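PDB 2J13: polysaccharide deacetylase from Bacillus anthracis, which probably removes acetyl groups from peptidoglycan or related cell-wall polysaccharides as a family 4 carbohydrate esterase. Local coordinates for residues Phe175-Leu181 and Ser206-His211; Leu59-Gly64 and Pro83-Thr89; Pro17-Gly21 and Leu36-Leu41. All blocks are in the same frame, centred on the assembly; numbering follows the deposited sequence.

Contact 1 of 3, residues Phe175-Leu181 and Ser206-His211. With ZN (zinc ion), chain C.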
loop_
_atom_site.group_PDB
_atom_site.type_symbol
_atom_site.label_atom_id
_atom_site.label_comp_id
_atom_site.label_asym_id
_atom_site.label_seq_id
_atom_site.Cartn_x
_atom_site.Cartn_y
_atom_site.Cartn_z
ATOM N N PHE A 175 3.426 5.632 0.354
ATOM C CA PHE A 175 3.521 5.626 1.802
ATOM C C PHE A 175 2.130 5.793 2.392
ATOM O O PHE A 175 1.201 5.280 1.805
ATOM C CB PHE A 175 4.549 6.671 2.240
ATOM C CG PHE A 175 5.938 6.299 1.839
ATOM C CD1 PHE A 175 6.679 5.435 2.609
ATOM C CD2 PHE A 175 6.466 6.766 0.680
ATOM C CE1 PHE A 175 7.963 5.066 2.223
ATOM C CE2 PHE A 175 7.763 6.412 0.297
ATOM C CZ PHE A 175 8.482 5.565 1.073
ATOM N N TRP A 176 1.967 6.502 3.498
ATOM C CA TRP A 176 0.632 6.645 4.136
ATOM C C TRP A 176 0.622 7.906 4.960
ATOM O O TRP A 176 1.679 8.448 5.273
ATOM C CB TRP A 176 0.290 5.444 5.025
ATOM C CG TRP A 176 1.229 5.188 6.135
ATOM C CD1 TRP A 176 1.159 5.637 7.414
ATOM C CD2 TRP A 176 2.440 4.417 6.054
ATOM N NE1 TRP A 176 2.230 5.186 8.146
ATOM C CE2 TRP A 176 3.040 4.439 7.329
ATOM C CE3 TRP A 176 3.074 3.718 5.024
ATOM C CZ2 TRP A 176 4.243 3.788 7.598
ATOM C CZ3 TRP A 176 4.254 3.082 5.299
ATOM C CH2 TRP A 176 4.833 3.119 6.564
ATOM N N SER A 177 -0.564 8.344 5.341
ATOM C CA SER A 177 -0.667 9.503 6.233
ATOM C C SER A 177 -1.222 9.221 7.615
ATOM O O SER A 177 -0.970 10.007 8.569
ATOM C CB SER A 177 -1.420 10.628 5.543
ATOM O OG SER A 177 -2.781 10.311 5.386
ATOM N N LEU A 178 -1.877 8.080 7.767
ATOM C CA LEU A 178 -2.437 7.647 9.011
ATOM C C LEU A 178 -2.327 6.150 9.091
ATOM O O LEU A 178 -2.779 5.475 8.181
ATOM C CB LEU A 178 -3.918 8.038 8.992
ATOM C CG LEU A 178 -4.548 8.575 10.259
ATOM C CD1 LEU A 178 -3.742 9.776 10.793
ATOM C CD2 LEU A 178 -5.988 8.926 9.894
ATOM N N ALA A 179 -1.761 5.624 10.170
ATOM C CA ALA A 179 -1.773 4.183 10.409
ATOM C C ALA A 179 -2.413 3.891 11.733
ATOM O O ALA A 179 -2.179 4.603 12.729
ATOM C CB ALA A 179 -0.393 3.605 10.355
ATOM N N PHE A 180 -3.226 2.853 11.759
ATOM C CA PHE A 180 -3.804 2.432 13.012
ATOM C C PHE A 180 -3.751 0.954 13.263
ATOM O O PHE A 180 -4.351 0.159 12.549
ATOM C CB PHE A 180 -5.223 2.933 13.180
ATOM C CG PHE A 180 -5.761 2.638 14.542
ATOM C CD1 PHE A 180 -5.172 3.202 15.671
ATOM C CD2 PHE A 180 -6.796 1.739 14.704
ATOM C CE1 PHE A 180 -5.637 2.891 16.936
ATOM C CE2 PHE A 180 -7.265 1.429 15.971
ATOM C CZ PHE A 180 -6.681 2.006 17.081
ATOM N N LEU A 181 -3.020 0.639 14.327
ATOM C CA LEU A 181 -2.872 -0.669 14.912
ATOM C C LEU A 181 -3.098 -0.460 16.425
ATOM O O LEU A 181 -2.384 0.315 17.056
ATOM C CB LEU A 181 -1.447 -1.163 14.623
ATOM C CG LEU A 181 -0.913 -2.459 15.221
ATOM C CD1 LEU A 181 -1.999 -3.494 15.433
ATOM C CD2 LEU A 181 0.208 -2.999 14.351
ATOM N N SER A 206 -6.369 11.725 2.989
ATOM C CA SER A 206 -5.687 10.729 3.798
ATOM C C SER A 206 -5.531 9.381 3.055
ATOM O O SER A 206 -6.468 8.872 2.435
ATOM C CB SER A 206 -6.394 10.496 5.144
ATOM O OG SER A 206 -6.335 11.628 6.028
ATOM N N ILE A 207 -4.330 8.815 3.174
ATOM C CA ILE A 207 -4.059 7.424 2.815
ATOM C C ILE A 207 -3.908 6.643 4.137
ATOM O O ILE A 207 -2.978 6.888 4.918
ATOM C CB ILE A 207 -2.796 7.233 1.916
ATOM C CG1 ILE A 207 -2.934 8.023 0.629
ATOM C CG2 ILE A 207 -2.563 5.684 1.705
ATOM C CD1 ILE A 207 -1.735 7.936 -0.333
ATOM N N LEU A 208 -4.856 5.747 4.407
ATOM C CA LEU A 208 -4.901 5.006 5.648
ATOM C C LEU A 208 -4.208 3.683 5.482
ATOM O O LEU A 208 -4.385 3.004 4.463
ATOM C CB LEU A 208 -6.346 4.742 6.089
ATOM C CG LEU A 208 -7.263 5.953 6.080
ATOM C CD1 LEU A 208 -8.627 5.545 6.618
ATOM C CD2 LEU A 208 -6.624 7.060 6.903
ATOM N N LEU A 209 -3.430 3.317 6.490
ATOM C CA LEU A 209 -2.862 1.982 6.550
ATOM C C LEU A 209 -3.529 1.297 7.755
ATOM O O LEU A 209 -3.282 1.669 8.915
ATOM C CB LEU A 209 -1.342 2.068 6.689
ATOM C CG LEU A 209 -0.627 0.789 7.057
ATOM C CD1 LEU A 209 -1.105 -0.437 6.231
ATOM C CD2 LEU A 209 0.912 0.960 6.923
ATOM N N LEU A 210 -4.465 0.399 7.487
ATOM C CA LEU A 210 -5.206 -0.292 8.527
ATOM C C LEU A 210 -4.735 -1.748 8.600
ATOM O O LEU A 210 -3.812 -2.139 7.880
ATOM C CB LEU A 210 -6.717 -0.194 8.302
ATOM C CG LEU A 210 -7.291 1.248 8.360
ATOM C CD1 LEU A 210 -8.865 1.235 8.355
ATOM C CD2 LEU A 210 -6.834 2.044 9.537
ATOM N N HIS A 211 -5.340 -2.528 9.503
ATOM C CA HIS A 211 -4.869 -3.874 9.831
ATOM C C HIS A 211 -5.968 -4.917 9.959
ATOM O O HIS A 211 -7.146 -4.582 10.088
ATOM C CB HIS A 211 -4.024 -3.816 11.131
ATOM C CG HIS A 211 -2.797 -2.973 11.005
ATOM N ND1 HIS A 211 -2.787 -1.616 11.225
ATOM C CD2 HIS A 211 -1.542 -3.302 10.632
ATOM C CE1 HIS A 211 -1.570 -1.145 11.001
ATOM N NE2 HIS A 211 -0.803 -2.154 10.630
HETATM ZN ZN ZN C . 1.180 -2.182 10.208
HETATM O O HOH W 1 -4.140 12.156 7.178
HETATM O O HOH W 2 -6.803 -1.291 11.656
HETATM O O HOH W 3 1.168 -3.077 8.401
#

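Contact 2 of 3, residues Leu59-Gly64 and Pro83-Thr89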
loop_
_atom_site.group_PDB
_atom_site.type_symbol
_atom_site.label_atom_id
_atom_site.label_comp_id
_atom_site.label_asym_id
_atom_site.label_seq_id
_atom_site.Cartn_x
_atom_site.Cartn_y
_atom_site.Cartn_z
ATOM N N LEU A 59 -8.043 3.686 1.417
ATOM C CA LEU A 59 -7.769 2.610 2.333
ATOM C C LEU A 59 -6.721 1.651 1.750
ATOM O O LEU A 59 -6.838 1.207 0.590
ATOM C CB LEU A 59 -9.086 1.893 2.625
ATOM C CG LEU A 59 -9.079 0.734 3.590
ATOM C CD1 LEU A 59 -8.589 1.206 4.942
ATOM C CD2 LEU A 59 -10.452 0.060 3.719
ATOM N N THR A 60 -5.729 1.305 2.571
ATOM C CA THR A 60 -4.715 0.339 2.186
ATOM C C THR A 60 -4.402 -0.573 3.358
ATOM O O THR A 60 -4.644 -0.210 4.510
ATOM C CB THR A 60 -3.416 1.012 1.718
ATOM O OG1 THR A 60 -2.738 1.607 2.836
ATOM C CG2 THR A 60 -3.677 2.038 0.627
ATOM N N PHE A 61 -3.893 -1.751 3.021
ATOM C CA PHE A 61 -3.455 -2.776 3.981
ATOM C C PHE A 61 -2.120 -3.318 3.489
ATOM O O PHE A 61 -1.898 -3.416 2.276
ATOM C CB PHE A 61 -4.439 -3.944 4.068
ATOM C CG PHE A 61 -5.814 -3.560 4.549
ATOM C CD1 PHE A 61 -6.755 -3.102 3.674
ATOM C CD2 PHE A 61 -6.161 -3.688 5.885
ATOM C CE1 PHE A 61 -8.047 -2.757 4.135
ATOM C CE2 PHE A 61 -7.424 -3.341 6.312
ATOM C CZ PHE A 61 -8.321 -2.833 5.433
ATOM N N ASP A 62 -1.260 -3.721 4.436
ATOM C CA ASP A 62 -0.045 -4.471 4.103
ATOM C C ASP A 62 -0.202 -5.927 4.553
ATOM O O ASP A 62 -0.651 -6.213 5.675
ATOM C CB ASP A 62 1.198 -3.859 4.746
ATOM C CG ASP A 62 1.518 -2.496 4.228
ATOM O OD1 ASP A 62 0.877 -2.067 3.247
ATOM O OD2 ASP A 62 2.367 -1.792 4.868
ATOM N N ASN A 63 0.189 -6.844 3.672
ATOM C CA ASN A 63 -0.044 -8.247 3.832
ATOM C C ASN A 63 1.236 -9.026 3.658
ATOM O O ASN A 63 1.515 -9.577 2.612
ATOM C CB ASN A 63 -1.082 -8.713 2.836
ATOM C CG ASN A 63 -2.379 -8.001 3.005
ATOM O OD1 ASN A 63 -3.326 -8.569 3.521
ATOM N ND2 ASN A 63 -2.436 -6.746 2.589
ATOM N N GLY A 64 2.039 -8.987 4.710
ATOM C CA GLY A 64 3.209 -9.840 4.827
ATOM C C GLY A 64 2.965 -11.009 5.758
ATOM O O GLY A 64 3.788 -11.915 5.821
ATOM N N PRO A 83 -13.266 0.228 -1.989
ATOM C CA PRO A 83 -12.048 -0.286 -2.603
ATOM C C PRO A 83 -10.832 -0.120 -1.697
ATOM O O PRO A 83 -10.753 0.826 -0.935
ATOM C CB PRO A 83 -11.896 0.607 -3.833
ATOM C CG PRO A 83 -12.439 1.904 -3.434
ATOM C CD PRO A 83 -13.583 1.576 -2.484
ATOM N N ALA A 84 -9.894 -1.052 -1.805
ATOM C CA ALA A 84 -8.635 -0.956 -1.071
ATOM C C ALA A 84 -7.496 -1.482 -1.924
ATOM O O ALA A 84 -7.715 -2.198 -2.912
ATOM C CB ALA A 84 -8.727 -1.754 0.209
ATOM N N THR A 85 -6.274 -1.092 -1.567
ATOM C CA THR A 85 -5.069 -1.717 -2.093
ATOM C C THR A 85 -4.462 -2.573 -0.968
ATOM O O THR A 85 -4.301 -2.089 0.160
ATOM C CB THR A 85 -4.011 -0.721 -2.642
ATOM O OG1 THR A 85 -4.516 -0.068 -3.813
ATOM C CG2 THR A 85 -2.689 -1.441 -3.001
ATOM N N PHE A 86 -4.121 -3.818 -1.302
ATOM C CA PHE A 86 -3.438 -4.769 -0.436
ATOM C C PHE A 86 -2.023 -4.929 -0.991
ATOM O O PHE A 86 -1.845 -5.454 -2.100
ATOM C CB PHE A 86 -4.148 -6.126 -0.450
ATOM C CG PHE A 86 -5.533 -6.084 0.155
ATOM C CD1 PHE A 86 -6.612 -5.710 -0.610
ATOM C CD2 PHE A 86 -5.720 -6.379 1.488
ATOM C CE1 PHE A 86 -7.881 -5.632 -0.049
ATOM C CE2 PHE A 86 -7.012 -6.335 2.059
ATOM C CZ PHE A 86 -8.080 -5.973 1.256
ATOM N N PHE A 87 -1.041 -4.471 -0.211
ATOM C CA PHE A 87 0.371 -4.584 -0.569
ATOM C C PHE A 87 0.872 -5.904 -0.054
ATOM O O PHE A 87 1.004 -6.082 1.140
ATOM C CB PHE A 87 1.188 -3.416 0.047
ATOM C CG PHE A 87 0.903 -2.114 -0.587
ATOM C CD1 PHE A 87 1.556 -1.723 -1.738
ATOM C CD2 PHE A 87 -0.009 -1.216 0.003
ATOM C CE1 PHE A 87 1.255 -0.492 -2.351
ATOM C CE2 PHE A 87 -0.316 -0.020 -0.633
ATOM C CZ PHE A 87 0.343 0.354 -1.804
ATOM N N VAL A 88 1.122 -6.843 -0.964
ATOM C CA VAL A 88 1.444 -8.245 -0.621
ATOM C C VAL A 88 2.928 -8.594 -0.777
ATOM O O VAL A 88 3.611 -8.068 -1.655
ATOM C CB VAL A 88 0.587 -9.257 -1.471
ATOM C CG1 VAL A 88 -0.918 -8.961 -1.253
ATOM C CG2 VAL A 88 0.980 -9.179 -2.937
ATOM N N THR A 89 3.414 -9.487 0.080
ATOM C CA THR A 89 4.755 -10.044 -0.086
ATOM C C THR A 89 4.715 -11.400 -0.823
ATOM O O THR A 89 3.664 -11.985 -1.024
ATOM C CB THR A 89 5.428 -10.268 1.258
ATOM O OG1 THR A 89 4.741 -11.290 2.003
ATOM C CG2 THR A 89 5.516 -8.951 2.082
HETATM O O HOH W 4 -10.504 3.426 -0.198
HETATM O O HOH W 5 6.059 -11.657 4.325
#

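Contact 3 of 3, residues Pro17-Gly21 and Leu36-Leu41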
loop_
_atom_site.group_PDB
_atom_site.type_symbol
_atom_site.label_atom_id
_atom_site.label_comp_id
_atom_site.label_asym_id
_atom_site.label_seq_id
_atom_site.Cartn_x
_atom_site.Cartn_y
_atom_site.Cartn_z
ATOM N N PRO A 17 19.444 5.892 5.152
ATOM C CA PRO A 17 18.079 5.405 5.381
ATOM C C PRO A 17 17.191 6.339 6.182
ATOM O O PRO A 17 17.648 7.030 7.120
ATOM C CB PRO A 17 18.297 4.104 6.164
ATOM C CG PRO A 17 19.618 4.220 6.771
ATOM C CD PRO A 17 20.430 5.139 5.958
ATOM N N HIS A 18 15.914 6.348 5.829
ATOM C CA HIS A 18 14.916 7.086 6.556
ATOM C C HIS A 18 13.798 6.108 6.850
ATOM O O HIS A 18 13.606 5.164 6.064
ATOM C CB HIS A 18 14.397 8.209 5.678
ATOM C CG HIS A 18 15.454 9.179 5.231
ATOM N ND1 HIS A 18 16.143 9.992 6.108
ATOM C CD2 HIS A 18 15.904 9.496 3.994
ATOM C CE1 HIS A 18 16.990 10.750 5.432
ATOM N NE2 HIS A 18 16.863 10.472 4.145
ATOM N N ASN A 19 13.109 6.291 7.976
ATOM C CA ASN A 19 11.914 5.517 8.318
ATOM C C ASN A 19 10.710 6.430 8.094
ATOM O O ASN A 19 10.624 7.534 8.663
ATOM C CB ASN A 19 11.926 5.042 9.777
ATOM C CG ASN A 19 13.132 4.202 10.122
ATOM O OD1 ASN A 19 13.722 3.558 9.270
ATOM N ND2 ASN A 19 13.523 4.223 11.399
ATOM N N TRP A 20 9.761 5.994 7.279
ATOM C CA TRP A 20 8.593 6.837 7.030
ATOM C C TRP A 20 7.787 7.038 8.296
ATOM O O TRP A 20 7.539 6.092 9.026
ATOM C CB TRP A 20 7.676 6.242 5.955
ATOM C CG TRP A 20 6.560 7.130 5.710
ATOM C CD1 TRP A 20 5.297 6.993 6.177
ATOM C CD2 TRP A 20 6.585 8.354 4.964
ATOM N NE1 TRP A 20 4.543 8.038 5.763
ATOM C CE2 TRP A 20 5.306 8.902 5.036
ATOM C CE3 TRP A 20 7.576 9.049 4.267
ATOM C CZ2 TRP A 20 4.968 10.089 4.396
ATOM C CZ3 TRP A 20 7.239 10.227 3.630
ATOM C CH2 TRP A 20 5.938 10.741 3.716
ATOM N N GLY A 21 7.378 8.286 8.508
ATOM C CA GLY A 21 6.504 8.702 9.614
ATOM C C GLY A 21 5.953 10.080 9.260
ATOM O O GLY A 21 6.522 10.784 8.391
ATOM N N LEU A 36 12.238 17.586 3.868
ATOM C CA LEU A 36 13.146 16.591 3.327
ATOM C C LEU A 36 12.351 15.466 2.673
ATOM O O LEU A 36 12.523 15.176 1.483
ATOM C CB LEU A 36 14.052 16.032 4.433
ATOM C CG LEU A 36 15.069 14.966 3.994
ATOM C CD1 LEU A 36 15.967 15.498 2.880
ATOM C CD2 LEU A 36 15.900 14.441 5.172
ATOM N N TYR A 37 11.461 14.865 3.457
ATOM C CA TYR A 37 10.651 13.742 2.974
ATOM C C TYR A 37 9.751 14.181 1.835
ATOM O O TYR A 37 9.711 13.551 0.780
ATOM C CB TYR A 37 9.820 13.157 4.111
ATOM C CG TYR A 37 10.564 12.301 5.118
ATOM C CD1 TYR A 37 11.962 12.283 5.197
ATOM C CD2 TYR A 37 9.851 11.519 6.018
ATOM C CE1 TYR A 37 12.624 11.505 6.153
ATOM C CE2 TYR A 37 10.494 10.731 6.960
ATOM C CZ TYR A 37 11.880 10.728 7.031
ATOM O OH TYR A 37 12.489 9.942 7.989
ATOM N N THR A 38 9.023 15.267 2.038
ATOM C CA THR A 38 8.176 15.831 0.986
ATOM C C THR A 38 8.888 15.949 -0.357
ATOM O O THR A 38 8.384 15.446 -1.365
ATOM C CB THR A 38 7.626 17.229 1.397
ATOM O OG1 THR A 38 6.988 17.113 2.673
ATOM C CG2 THR A 38 6.624 17.756 0.374
ATOM N N ASP A 39 10.055 16.596 -0.395
ATOM C CA ASP A 39 10.722 16.746 -1.687
ATOM C C ASP A 39 11.383 15.440 -2.167
ATOM O O ASP A 39 11.460 15.223 -3.371
ATOM C CB ASP A 39 11.706 17.912 -1.744
ATOM C CG ASP A 39 11.782 18.543 -3.150
ATOM O OD1 ASP A 39 10.999 18.139 -4.057
ATOM O OD2 ASP A 39 12.632 19.441 -3.362
ATOM N N LEU A 40 11.859 14.589 -1.260
ATOM C CA LEU A 40 12.369 13.262 -1.700
ATOM C C LEU A 40 11.264 12.515 -2.442
ATOM O O LEU A 40 11.498 11.941 -3.519
ATOM C CB LEU A 40 12.899 12.412 -0.539
ATOM C CG LEU A 40 14.335 12.615 -0.041
ATOM C CD1 LEU A 40 14.593 11.927 1.278
ATOM C CD2 LEU A 40 15.361 12.135 -1.094
ATOM N N LEU A 41 10.047 12.524 -1.884
ATOM C CA LEU A 41 8.925 11.825 -2.528
ATOM C C LEU A 41 8.503 12.493 -3.829
ATOM O O LEU A 41 8.298 11.848 -4.849
ATOM C CB LEU A 41 7.719 11.735 -1.569
ATOM C CG LEU A 41 7.672 10.603 -0.555
ATOM C CD1 LEU A 41 8.836 10.608 0.408
ATOM C CD2 LEU A 41 6.334 10.669 0.218
HETATM O O HOH W 6 14.249 8.113 9.826
#

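Contact 1 of 3, residues Phe175-Leu181 and Ser206-His211
The W176 indole takes L209 CD2 over one face, 4.0 Å from the centroid of its six-membered ring and almost on the ring normal; the L178 N lies at the indole edge. The H211 imidazole has L181 CB over one face, offset toward the rim, and the F180 O at its edge. There H211 ND1 donates to F180 O at 2.7 Å, in the plane of the imidazole but 53° out of the carbonyl plane. H211 NE2 binds a zinc ion 2.0 Å away, which also holds a water and one further ligand from elsewhere. Gripped at both nitrogens, the ring is fixed in rotation. CG anti to the carbonyl carbon (chi1 -62°) sets the imidazole against the 180-181 backbone. Further down, I207 O accepts from both S177 N (2.9 Å) and the longer L178 N, while S177 OG receives I207 N at 3.1 Å. Parallel pairing follows: L209 N donates to L178 O (2.8 Å) and F180 N to L209 O. The arrangement is a parallel edge pair in the NodB-homology barrel, whose strand 207-210 leads into H211 and its zinc ion, separate from the one held by H113 and H117.

Contact 2 of 3, residues Leu59-Gly64 and Pro83-Thr89
F61 leaves its strand beside F86; both have CG anti to the carbonyl carbon (chi1 -62° in F61), which sends the rings out side by side. F61 CB meets F86 CD2 at 3.8 Å; CG and CD1 slide along F86 CE2, CD1 coming to 3.6 Å; F61 CE1 reaches the methyl of A84 at 4.1 Å. The planes are only 11° apart, but the rings barely overlap. Helix 70-80 covers both, F61 meeting I73 and F86 meeting L74 and L77; with the two parallel strands it forms a beta-alpha-beta crossover of the NodB-homology barrel. An alternating parallel ladder joins the strands: F61 N donates to T85 O, F87 N to F61 O (2.8 Å, 172°) and N63 N to F87 O. On the F61 side of the sheet, N63 ND2 touches the edge of the F86 ring, 3.5 Å from CD2. On the opposite face, D62 OD1 lies 3.5 Å from F87 CD2, its carboxylate almost perpendicular to the phenyl ring and salt-bridged to R152. The F87 ring carries T85 CG2 over one face, and its CE2 touches T60 CB at 4.0 Å. T89 N closes the ladder on N63 O, and T89 OG1 N-caps the next helix at Y92 N.

Contact 3 of 3, residues Pro17-Gly21 and Leu36-Leu41
Y37 reaches from its helix to the strand between H18 and W20. Its phenol oxygen stands 3.1 Å from N19 O, and a water that accepts from N19 N lies close to the same OH. One edge of the Y37 ring is turned toward the face of the H18 imidazole in an offset edge-to-face pair, planes at 60°, with Y37 CE1 3.8 Å from H18 CG. W20 CZ3 and CE3 come to Y37 CD2, on the ring side away from CE1, W20 CZ3 at 3.8 Å; the indole and Y37 planes are near parallel but slid well apart. L41 CD2 presses on W20 CH2 at 3.5 Å. H18 CE1 meets L36 CD2 and H18 CD2 meets L40 CD1, each at 3.9 Å, both obliquely. An extended first torsion (CG opposite the backbone N, chi1 -178°) carries the W20 indole to the helix. In the next shell, W20 NE1 donates to W176 O and the indole stacks on F175, while F158 lies against both H18 and Y37. Backbone bonds of H18 with F158 and W20 with G156 pair strand 18-19 antiparallel with strand 157-158; helix 35-43 packs against it through Y37, L40 also touching helix 160-168.

Contact 2 is the core of the three, nearly all its residues buried; contact 1 is partly buried and ends at the zinc ion on H211; contact 3 lies farther out, its centre about 16 Å from the centre of the chain. Contacts 1 and 2 share a sheet, strand 207-210 lying next to strand 56-63, joined by T60 OG1 with L208 O and by L210 N with T60 O. Both rest on parallel backbone ladders, but contact 1 adds zinc coordination and contact 2 phenylalanine packing. Contact 3 has no ladder between its segments and depends on an aromatic cluster; it meets contact 1 through W20, F175 and W176, and does not touch contact 2.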